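PDB 3III: CocE/NonD family hydrolase from Staphylococcus aureus subsp. aureus COL, which probably hydrolyses ester or amide bonds as a serine hydrolase of the alpha/beta-hydrolase fold, although its natural substrate is not established. Local coordinates for residues D443-W456 with E517-Y531. Residues are numbered along the deposited sequence; the frame is centred on the assembly and turned at random. Where two conformers were deposited one is given.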
# COMPACT_ATOMS: atom_id res chain seq x y z
N ASP A 443 0.34 7.87 9.48
CA ASP A 443 1.19 8.04 8.31
C ASP A 443 2.14 6.86 8.33
O ASP A 443 2.08 6.00 9.21
CB ASP A 443 1.90 9.40 8.40
CG ASP A 443 2.34 9.97 7.06
OD1 ASP A 443 2.55 9.22 6.07
OD2 ASP A 443 2.50 11.21 7.00
N PHE A 444 2.99 6.76 7.34
CA PHE A 444 3.87 5.55 7.21
C PHE A 444 5.12 5.68 8.12
O PHE A 444 5.73 6.74 8.21
CB PHE A 444 4.26 5.37 5.77
CG PHE A 444 5.00 4.09 5.51
CD1 PHE A 444 6.32 4.13 5.18
CD2 PHE A 444 4.36 2.87 5.60
CE1 PHE A 444 7.02 2.94 4.89
CE2 PHE A 444 5.02 1.71 5.35
CZ PHE A 444 6.37 1.75 5.03
N ASN A 445 5.58 4.62 8.76
CA ASN A 445 4.96 3.32 8.84
C ASN A 445 4.41 3.20 10.27
O ASN A 445 5.18 3.04 11.27
CB ASN A 445 6.04 2.23 8.47
CG ASN A 445 5.50 0.83 8.46
OD1 ASN A 445 4.33 0.63 8.83
ND2 ASN A 445 6.34 -0.17 8.09
N HIS A 446 3.08 3.28 10.39
CA HIS A 446 2.38 3.34 11.69
C HIS A 446 2.94 4.44 12.60
O HIS A 446 3.16 4.22 13.78
CB HIS A 446 2.38 1.99 12.42
CG HIS A 446 1.55 0.96 11.73
ND1 HIS A 446 1.94 0.38 10.54
CD2 HIS A 446 0.33 0.45 12.02
CE1 HIS A 446 0.98 -0.44 10.13
NE2 HIS A 446 -0.01 -0.41 11.02
N ILE A 447 3.24 5.60 12.03
CA ILE A 447 3.57 6.77 12.83
C ILE A 447 2.29 7.56 13.11
O ILE A 447 1.32 7.42 12.39
CB ILE A 447 4.67 7.68 12.20
CG1 ILE A 447 4.18 8.38 10.90
CG2 ILE A 447 5.95 6.85 11.99
CD1 ILE A 447 5.28 9.43 10.33
N GLU A 448 2.27 8.25 14.23
CA GLU A 448 1.07 9.04 14.62
C GLU A 448 1.28 10.54 14.51
O GLU A 448 0.32 11.31 14.68
CB GLU A 448 0.63 8.65 16.03
CG GLU A 448 0.28 7.15 16.09
CD GLU A 448 -0.37 6.69 17.36
OE1 GLU A 448 -0.48 7.47 18.35
OE2 GLU A 448 -0.80 5.50 17.38
N ASN A 449 2.51 10.96 14.21
CA ASN A 449 2.82 12.41 13.98
C ASN A 449 3.00 12.74 12.51
O ASN A 449 3.80 13.59 12.15
CB ASN A 449 4.10 12.82 14.76
CG ASN A 449 5.37 12.10 14.24
OD1 ASN A 449 5.29 11.02 13.69
ND2 ASN A 449 6.52 12.78 14.36
N GLY A 450 2.22 12.08 11.65
CA GLY A 450 2.28 12.30 10.26
C GLY A 450 1.48 13.49 9.77
O GLY A 450 0.93 14.28 10.54
N GLN A 451 1.42 13.61 8.46
CA GLN A 451 0.87 14.80 7.84
C GLN A 451 -0.25 14.39 6.88
O GLN A 451 -0.76 13.29 6.94
CB GLN A 451 1.99 15.64 7.19
CG GLN A 451 2.67 15.02 5.96
CD GLN A 451 4.00 15.79 5.50
OE1 GLN A 451 4.36 16.78 6.09
NE2 GLN A 451 4.67 15.30 4.46
N VAL A 452 -0.71 15.31 6.07
CA VAL A 452 -1.87 15.05 5.19
C VAL A 452 -1.47 14.23 3.98
O VAL A 452 -2.09 13.21 3.65
CB VAL A 452 -2.48 16.36 4.71
CG1 VAL A 452 -3.51 16.18 3.52
CG2 VAL A 452 -3.13 17.11 5.86
N ALA A 453 -0.46 14.71 3.28
CA ALA A 453 0.05 14.05 2.06
C ALA A 453 1.55 14.30 1.90
O ALA A 453 2.08 15.32 2.31
CB ALA A 453 -0.72 14.55 0.83
N THR A 454 2.20 13.34 1.25
CA THR A 454 3.61 13.39 1.00
C THR A 454 3.89 13.10 -0.48
O THR A 454 3.19 12.25 -1.17
CB THR A 454 4.28 12.39 1.97
OG1 THR A 454 3.86 12.70 3.32
CG2 THR A 454 5.85 12.41 1.92
N GLY A 455 4.96 13.71 -0.98
CA GLY A 455 5.51 13.34 -2.29
C GLY A 455 6.99 13.67 -2.45
O GLY A 455 7.54 14.44 -1.68
N TRP A 456 7.61 13.09 -3.48
CA TRP A 456 9.06 13.21 -3.73
C TRP A 456 9.39 13.33 -5.20
O TRP A 456 8.73 12.73 -6.06
CB TRP A 456 9.77 11.97 -3.23
CG TRP A 456 9.60 11.61 -1.80
CD1 TRP A 456 10.48 11.88 -0.78
CD2 TRP A 456 8.58 10.81 -1.23
NE1 TRP A 456 10.03 11.36 0.39
CE2 TRP A 456 8.87 10.67 0.15
CE3 TRP A 456 7.43 10.19 -1.75
CZ2 TRP A 456 8.04 9.95 1.03
CZ3 TRP A 456 6.60 9.51 -0.88
CH2 TRP A 456 6.93 9.38 0.51
N GLU A 517 13.64 14.68 4.43
CA GLU A 517 12.35 14.23 4.93
C GLU A 517 11.65 15.31 5.74
O GLU A 517 12.24 15.95 6.58
CB GLU A 517 12.49 12.96 5.78
CG GLU A 517 11.46 11.90 5.41
CD GLU A 517 11.70 11.34 4.06
OE1 GLU A 517 10.91 11.66 3.13
OE2 GLU A 517 12.61 10.50 3.93
N ILE A 518 10.36 15.47 5.47
CA ILE A 518 9.59 16.50 6.14
C ILE A 518 9.19 16.10 7.57
O ILE A 518 9.43 16.85 8.51
CB ILE A 518 8.44 16.94 5.25
CG1 ILE A 518 9.03 17.64 3.99
CG2 ILE A 518 7.51 17.92 6.02
CD1 ILE A 518 8.04 17.65 2.88
N VAL A 519 8.57 14.94 7.72
CA VAL A 519 8.28 14.39 9.02
C VAL A 519 9.47 13.52 9.36
O VAL A 519 9.93 12.69 8.55
CB VAL A 519 6.96 13.59 9.01
CG1 VAL A 519 6.75 12.91 10.39
CG2 VAL A 519 5.74 14.49 8.64
N ILE A 520 10.07 13.75 10.51
CA ILE A 520 11.24 12.97 10.80
C ILE A 520 10.93 11.82 11.74
O ILE A 520 9.88 11.80 12.39
CB ILE A 520 12.39 13.85 11.31
CG1 ILE A 520 12.08 14.40 12.69
CG2 ILE A 520 12.66 15.00 10.29
CD1 ILE A 520 13.22 15.28 13.15
N GLY A 521 11.82 10.84 11.74
CA GLY A 521 11.74 9.73 12.70
C GLY A 521 10.81 8.62 12.26
O GLY A 521 10.18 8.67 11.19
N ASN A 522 10.75 7.60 13.07
CA ASN A 522 9.81 6.54 12.83
C ASN A 522 9.28 6.07 14.21
O ASN A 522 9.59 6.66 15.25
CB ASN A 522 10.52 5.43 12.02
CG ASN A 522 11.60 4.70 12.80
OD1 ASN A 522 11.64 4.72 14.04
ND2 ASN A 522 12.48 4.01 12.07
N SER A 523 8.52 4.98 14.22
CA SER A 523 7.88 4.48 15.42
C SER A 523 8.59 3.26 15.96
O SER A 523 8.03 2.59 16.82
CB SER A 523 6.38 4.15 15.17
OG SER A 523 6.13 3.38 13.99
N THR A 524 9.80 2.94 15.45
CA THR A 524 10.59 1.80 15.93
C THR A 524 12.09 2.24 15.95
O THR A 524 12.85 1.84 15.07
CB THR A 524 10.43 0.54 15.00
OG1 THR A 524 10.87 0.86 13.67
CG2 THR A 524 8.96 0.11 14.90
N PRO A 525 12.47 3.10 16.92
CA PRO A 525 13.88 3.57 16.98
C PRO A 525 14.85 2.38 16.90
O PRO A 525 14.63 1.35 17.54
CB PRO A 525 13.97 4.30 18.34
CG PRO A 525 12.52 4.77 18.63
CD PRO A 525 11.62 3.66 18.00
N GLY A 526 15.88 2.51 16.08
CA GLY A 526 16.82 1.42 15.82
C GLY A 526 16.48 0.39 14.74
O GLY A 526 17.30 -0.50 14.45
N MSE A 527 15.29 0.52 14.14
CA MSE A 527 14.83 -0.40 13.11
C MSE A 527 14.16 0.37 12.01
O MSE A 527 13.29 1.21 12.27
CB MSE A 527 13.85 -1.38 13.70
CG MSE A 527 13.39 -2.40 12.74
SE MSE A 527 12.22 -3.66 13.68
CE MSE A 527 13.61 -4.45 14.84
N LYS A 528 14.57 0.09 10.77
CA LYS A 528 14.18 0.92 9.63
C LYS A 528 12.83 0.51 9.03
O LYS A 528 12.74 0.11 7.87
CB LYS A 528 15.31 0.94 8.57
CG LYS A 528 16.57 1.75 9.05
CD LYS A 528 17.77 1.59 8.06
CE LYS A 528 18.98 2.55 8.39
NZ LYS A 528 20.33 1.93 7.99
N THR A 529 11.77 0.67 9.82
CA THR A 529 10.43 0.32 9.33
C THR A 529 9.82 1.38 8.42
O THR A 529 8.90 1.07 7.66
CB THR A 529 9.43 0.08 10.50
OG1 THR A 529 9.37 1.24 11.29
CG2 THR A 529 9.85 -1.11 11.35
N ARG A 530 10.33 2.62 8.48
CA ARG A 530 9.85 3.68 7.61
C ARG A 530 10.79 3.86 6.43
O ARG A 530 11.97 3.47 6.48
CB ARG A 530 9.69 4.94 8.44
CG ARG A 530 9.00 6.09 7.78
CD ARG A 530 8.81 7.22 8.74
NE ARG A 530 8.17 8.30 8.03
CZ ARG A 530 8.61 9.55 7.99
NH1 ARG A 530 9.65 9.94 8.71
NH2 ARG A 530 7.99 10.42 7.24
N TYR A 531 10.30 4.45 5.33
CA TYR A 531 11.22 4.91 4.26
C TYR A 531 12.27 5.84 4.86
O TYR A 531 12.00 6.49 5.88
CB TYR A 531 10.47 5.56 3.07
CG TYR A 531 9.49 6.64 3.50
CD1 TYR A 531 9.95 7.82 4.08
CD2 TYR A 531 8.11 6.47 3.36
CE1 TYR A 531 9.05 8.83 4.49
CE2 TYR A 531 7.20 7.47 3.77
CZ TYR A 531 7.67 8.63 4.35
OH TYR A 531 6.74 9.64 4.71
O HOH W 1 5.07 11.97 5.63
O HOH W 2 4.31 9.18 4.12
O HOH W 3 7.92 3.65 11.44
O HOH W 4 7.55 9.61 13.53
O HOH W 5 6.93 8.72 15.27
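In the C-terminal non-catalytic domain, the loop 517-531 packs through Tyr531 and Arg530 against the bulged hairpin turn and strand of 443-456. Trp456 meets Tyr531 in a T-shaped stack: the indole's six-membered edge points at the phenol face, planes 81° apart and CZ2 3.6 Å from Tyr531 CZ. Indole suits this place because its NE1 also gives a nearly straight bond of 2.9 Å to the syn lone pair of Glu517 OE1, while OE2 of that carboxylate is held by His533. On the other face of the phenol lies Arg530 CG. The arginine runs extended from CG to NE, with CG anti to the backbone N (chi1 -171°), which carries its guanidinium to the loop carbonyls: NH1 donates to both Val519 O and Gly521 O, and NE bonds weakly to Phe444 O. Ile447 CD1 lies over one guanidinium face, offset toward its rim, and touches Val519 CG1 at 3.8 Å. Asn445, preceded by a cis peptide, sends ND2 to Thr529 O (2.9 Å) from above the carbonyl plane. Two waters join Tyr531 OH to the Asp443 carboxylate. Arg530's charge is thus met by backbone carbonyls and the Tyr531 hydroxyl, Asp443's by water and the N-H groups of Phe444 and Gln451, which probably fixes the loop's irregular path.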